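Local coordinates for molinate hydrolase (Gulosibacter molinativorax, PDB 4UB9), which hydrolyses the thiocarbamate pesticide molinate as a zinc-binding member of the amidohydrolase family, at the interface of chains A and B and the interface of chains A and C. Coordinates in Å, arbitrary orientation; residue numbers count along the deposited sequence, not the author numbering. Chains: chain A/B/C, Molinate hydrolase.

Contact 1: the interface of chains A and B. Residues chain A 493-496; chain B 120, 123-124, 153.
The C-terminal tail of chain A, A:Asn493 to A:Asp496, lies against the start of helix 122-135 of chain B, where the side-chain amide of A:Asn493 caps the first turn in the manner of an N-cap. Its OD1 accepts the backbone N-H of B:Tyr123 at 2.9 Å; the donor is nearly along the C=O axis (166°), but the bond is bent at the hydrogen. One residue on, A:Val494 N gives a hydrogen bond to B:Gly120 O at 2.8 Å, part of a short parallel beta bridge between the chains.

With CG of B:Tyr123 between the backbone N and the carbonyl carbon (chi1 72°), the ring swings alongside the tail and turns its CD1-CE1 edge and OH to A:Asn493 OD1 and A:Val494 O, both in the ring plane. The phenol OH donates to A:Val494 O at 2.9 Å, tilted 24° from the carbonyl plane. A:Leu495 CD2 sits toward the rim of one ring face, 3.9 Å from B:Tyr123 CZ; B:Lys124 CG lies on the other face. B:Ile153 CD1, from helix 148-159, packs on A:Asn493 CB at 3.9 Å.

At the chain end the extended B:Lys124 meets A:Asp496 tip to tip, NZ to OD2 3.0 Å, a salt bridge made from above the carboxylate plane; A:Asp496 is poorly ordered, which suggests a weak clasp. Together these bonds appear to dock the tail on the neighbouring subunit, and the two-fold repeats the arrangement.

Contact 2: the interface of chains A and C. Residues chain A 183-184, 214, 245, 247, 250-251, 257; chain C 247, 251, 255, 257.
In chain A, 3-10 helices 183-185 and 214-218, helix 248-251 and the loops carrying A:Asp245, A:Leu247 and A:Tyr257 meet helix 248-251 of chain C and its flanking loops, with C:Tyr257 pushed in between. A:Arg214 and C:Tyr257 cross at about a right angle, the arginine bent at chi2 (-63°) and chi3 (-54°) to bring its guanidinium over the phenol. NH2 lies above the ring centre, 3.4 Å from the C:Tyr257 centroid, a cation-pi contact with the planes 30° apart. A:Arg214 NE stands above C:Tyr257 OH at 3.1 Å, a strongly bent and at best weak hydrogen bond. NH2 also reaches C:Ala255 O at 3.0 Å, another weak bond.

From the opposite side, just beyond the CE1 rim, A:Asp245 CB touches C:Tyr257 CE1 at 3.6 Å. That aspartate is fixed within its own chain: OD1 accepts A:Tyr257 N at 2.8 Å and OD2 accepts A:Leu247 N. A:Leu247 meets the phenol tip to tip, CG, CD1 and CD2 each 3.7 Å from C:Tyr257 OH, and C:Leu247 does the same to A:Tyr257. At the ring's edge, in its plane, a water bridges C:Tyr257 OH to A:Asp184 OD1 over rather short distances.

Near the two-fold, the CB atoms of A:Tyr257 and C:Tyr257 meet at 3.6 Å, and A:Leu247 CD1 touches C:Leu247 CD1 at 3.9 Å. An alanine in place of C:Tyr257 would probably leave A:Arg214 without its aromatic seat, open a gap beside A:Asp245 and A:Leu247, and lose the water bridge to A:Asp184. Crossed tyrosines and clustered Leu247 and Leu251 tips would thus join A and C if the deposited assembly is the working one.

Contact 1: the interface of chains A and B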
# COMPACT_ATOMS: atom_id res chain seq x y z
N ASN A 493 -8.84 18.01 26.04
CA ASN A 493 -10.11 18.60 26.41
C ASN A 493 -9.92 19.88 27.16
O ASN A 493 -9.73 19.88 28.37
CB ASN A 493 -10.94 17.61 27.24
CG ASN A 493 -11.34 16.37 26.46
OD1 ASN A 493 -12.26 16.42 25.64
ND2 ASN A 493 -10.64 15.26 26.70
N VAL A 494 -9.95 20.98 26.44
CA VAL A 494 -9.80 22.29 27.02
C VAL A 494 -11.13 22.75 27.62
O VAL A 494 -12.13 22.91 26.92
CB VAL A 494 -9.31 23.31 25.98
CG1 VAL A 494 -9.22 24.72 26.57
CG2 VAL A 494 -7.94 22.88 25.46
N LEU A 495 -11.12 22.94 28.94
CA LEU A 495 -12.29 23.44 29.69
C LEU A 495 -12.16 24.94 29.81
O LEU A 495 -11.18 25.43 30.33
CB LEU A 495 -12.33 22.79 31.07
CG LEU A 495 -12.36 21.25 30.97
CD1 LEU A 495 -11.77 20.56 32.19
CD2 LEU A 495 -13.79 20.78 30.67
N ASP A 496 -13.16 25.69 29.33
CA ASP A 496 -12.97 27.14 29.05
C ASP A 496 -13.66 28.12 30.01
O ASP A 496 -14.08 27.75 31.10
CB ASP A 496 -13.36 27.47 27.59
CG ASP A 496 -14.74 26.92 27.20
OD1 ASP A 496 -15.49 26.44 28.08
OD2 ASP A 496 -15.07 26.98 26.00
N GLY B 120 -8.81 18.94 21.58
CA GLY B 120 -9.06 20.08 22.46
C GLY B 120 -10.53 20.23 22.79
O GLY B 120 -10.88 20.85 23.78
N TYR B 123 -14.82 16.45 24.30
CA TYR B 123 -16.01 16.39 25.17
C TYR B 123 -17.21 17.11 24.55
O TYR B 123 -18.33 16.68 24.70
CB TYR B 123 -15.76 16.91 26.60
CG TYR B 123 -15.59 18.40 26.75
CD1 TYR B 123 -14.35 19.00 26.50
CD2 TYR B 123 -16.63 19.21 27.17
CE1 TYR B 123 -14.17 20.36 26.67
CE2 TYR B 123 -16.47 20.59 27.32
CZ TYR B 123 -15.22 21.16 27.08
OH TYR B 123 -14.99 22.53 27.24
N LYS B 124 -16.95 18.21 23.84
CA LYS B 124 -18.02 18.94 23.11
C LYS B 124 -18.54 18.18 21.89
O LYS B 124 -19.70 18.24 21.57
CB LYS B 124 -17.55 20.29 22.66
CG LYS B 124 -17.40 21.24 23.80
CD LYS B 124 -16.94 22.61 23.35
CE LYS B 124 -16.91 23.54 24.56
NZ LYS B 124 -15.97 24.66 24.38
N ILE B 153 -16.05 13.35 31.13
CA ILE B 153 -16.35 14.79 31.21
C ILE B 153 -17.76 15.10 30.75
O ILE B 153 -18.50 15.89 31.37
CB ILE B 153 -15.35 15.62 30.41
CG1 ILE B 153 -13.99 15.59 31.12
CG2 ILE B 153 -15.82 17.07 30.28
CD1 ILE B 153 -12.83 16.15 30.32

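Contact 2: the interface of chains A and C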
# COMPACT_ATOMS: atom_id res chain seq x y z
N GLY A 183 -0.39 13.12 -6.82
CA GLY A 183 0.83 12.32 -7.01
C GLY A 183 2.12 13.04 -6.72
O GLY A 183 3.15 12.43 -6.37
N ASP A 184 2.08 14.33 -6.94
CA ASP A 184 3.20 15.20 -6.61
C ASP A 184 3.67 15.20 -5.13
O ASP A 184 4.78 15.64 -4.84
CB ASP A 184 2.89 16.60 -7.07
CG ASP A 184 2.87 16.72 -8.59
OD1 ASP A 184 3.78 16.25 -9.24
OD2 ASP A 184 1.96 17.32 -9.13
N ARG A 214 -2.16 19.91 -12.59
CA ARG A 214 -1.61 18.99 -13.60
C ARG A 214 -2.39 19.06 -14.93
O ARG A 214 -1.84 18.78 -15.99
CB ARG A 214 -1.55 17.54 -13.08
CG ARG A 214 -0.56 17.29 -11.92
CD ARG A 214 0.90 17.54 -12.29
NE ARG A 214 1.21 16.75 -13.47
CZ ARG A 214 1.38 17.21 -14.70
NH1 ARG A 214 1.42 18.50 -14.96
NH2 ARG A 214 1.60 16.34 -15.68
N ASP A 245 9.04 17.90 -13.50
CA ASP A 245 8.05 17.28 -12.63
C ASP A 245 8.42 17.39 -11.15
O ASP A 245 9.52 17.78 -10.81
CB ASP A 245 7.94 15.79 -12.94
CG ASP A 245 9.20 15.03 -12.50
OD1 ASP A 245 10.26 15.17 -13.17
OD2 ASP A 245 9.14 14.35 -11.45
N LEU A 247 7.74 14.61 -8.90
CA LEU A 247 7.45 13.24 -8.53
C LEU A 247 8.60 12.53 -7.80
O LEU A 247 8.70 11.28 -7.80
CB LEU A 247 7.12 12.44 -9.79
CG LEU A 247 5.92 12.89 -10.59
CD1 LEU A 247 5.78 12.00 -11.81
CD2 LEU A 247 4.62 12.84 -9.78
N LEU A 250 7.49 9.88 -5.34
CA LEU A 250 6.96 8.65 -5.91
C LEU A 250 7.98 7.84 -6.64
O LEU A 250 7.99 6.66 -6.55
CB LEU A 250 5.88 8.94 -6.92
CG LEU A 250 4.47 8.61 -6.54
CD1 LEU A 250 3.62 8.86 -7.77
CD2 LEU A 250 4.31 7.20 -6.05
N LEU A 251 8.81 8.52 -7.42
CA LEU A 251 9.70 7.86 -8.35
C LEU A 251 11.19 7.98 -8.06
O LEU A 251 12.01 7.37 -8.75
CB LEU A 251 9.47 8.43 -9.77
CG LEU A 251 8.06 8.18 -10.31
CD1 LEU A 251 7.91 8.88 -11.65
CD2 LEU A 251 7.81 6.70 -10.45
N TYR A 257 11.03 14.31 -15.72
CA TYR A 257 10.20 14.60 -16.91
C TYR A 257 10.08 16.10 -17.07
O TYR A 257 10.38 16.89 -16.16
CB TYR A 257 8.79 14.10 -16.70
CG TYR A 257 8.65 12.62 -16.54
CD1 TYR A 257 8.48 11.80 -17.63
CD2 TYR A 257 8.64 12.04 -15.28
CE1 TYR A 257 8.33 10.42 -17.47
CE2 TYR A 257 8.48 10.66 -15.11
CZ TYR A 257 8.35 9.86 -16.21
OH TYR A 257 8.17 8.52 -16.04
N LEU C 247 2.98 6.78 -17.39
CA LEU C 247 2.50 6.71 -15.99
C LEU C 247 0.98 6.67 -15.80
O LEU C 247 0.45 7.03 -14.74
CB LEU C 247 3.04 7.91 -15.22
CG LEU C 247 4.56 8.03 -15.17
CD1 LEU C 247 4.91 9.30 -14.43
CD2 LEU C 247 5.20 6.84 -14.48
N LEU C 251 -0.88 7.47 -12.30
CA LEU C 251 -1.40 8.82 -12.16
C LEU C 251 -2.69 9.06 -12.88
O LEU C 251 -3.25 10.16 -12.80
CB LEU C 251 -0.35 9.83 -12.71
CG LEU C 251 0.95 9.87 -11.90
CD1 LEU C 251 1.93 10.79 -12.58
CD2 LEU C 251 0.68 10.31 -10.48
N ALA C 255 -2.71 13.61 -16.64
CA ALA C 255 -1.56 14.34 -16.09
C ALA C 255 -0.30 13.98 -16.80
O ALA C 255 0.68 13.56 -16.20
CB ALA C 255 -1.42 14.07 -14.59
N TYR C 257 3.24 14.12 -19.14
CA TYR C 257 4.52 14.77 -19.16
C TYR C 257 5.24 14.51 -20.47
O TYR C 257 4.89 13.58 -21.19
CB TYR C 257 5.41 14.19 -18.05
CG TYR C 257 4.92 14.38 -16.62
CD1 TYR C 257 5.25 15.51 -15.91
CD2 TYR C 257 4.16 13.41 -16.00
CE1 TYR C 257 4.79 15.70 -14.60
CE2 TYR C 257 3.70 13.58 -14.71
CZ TYR C 257 4.03 14.71 -14.01
OH TYR C 257 3.59 14.86 -12.75
O HOH W 1 4.54 16.84 -11.49

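Contact 1 and contact 2 lie about 43 Å apart, measured between the centres of their C-alpha atoms, and have no residue in common. Chain A takes part in both, offering its C-terminal tail to chain B in contact 1 and helices and loops to chain C in contact 2. Contact 1 relies mainly on polar bonds to a chain end whose last residue is poorly ordered, whereas contact 2 mixes a cation-pi contact and polar bonds with apolar packing of tyrosines and leucines. Each belongs to a separate two-fold interface, so together they can link subunits into the deposited assembly of four, although the structure alone does not show that this is the form in solution.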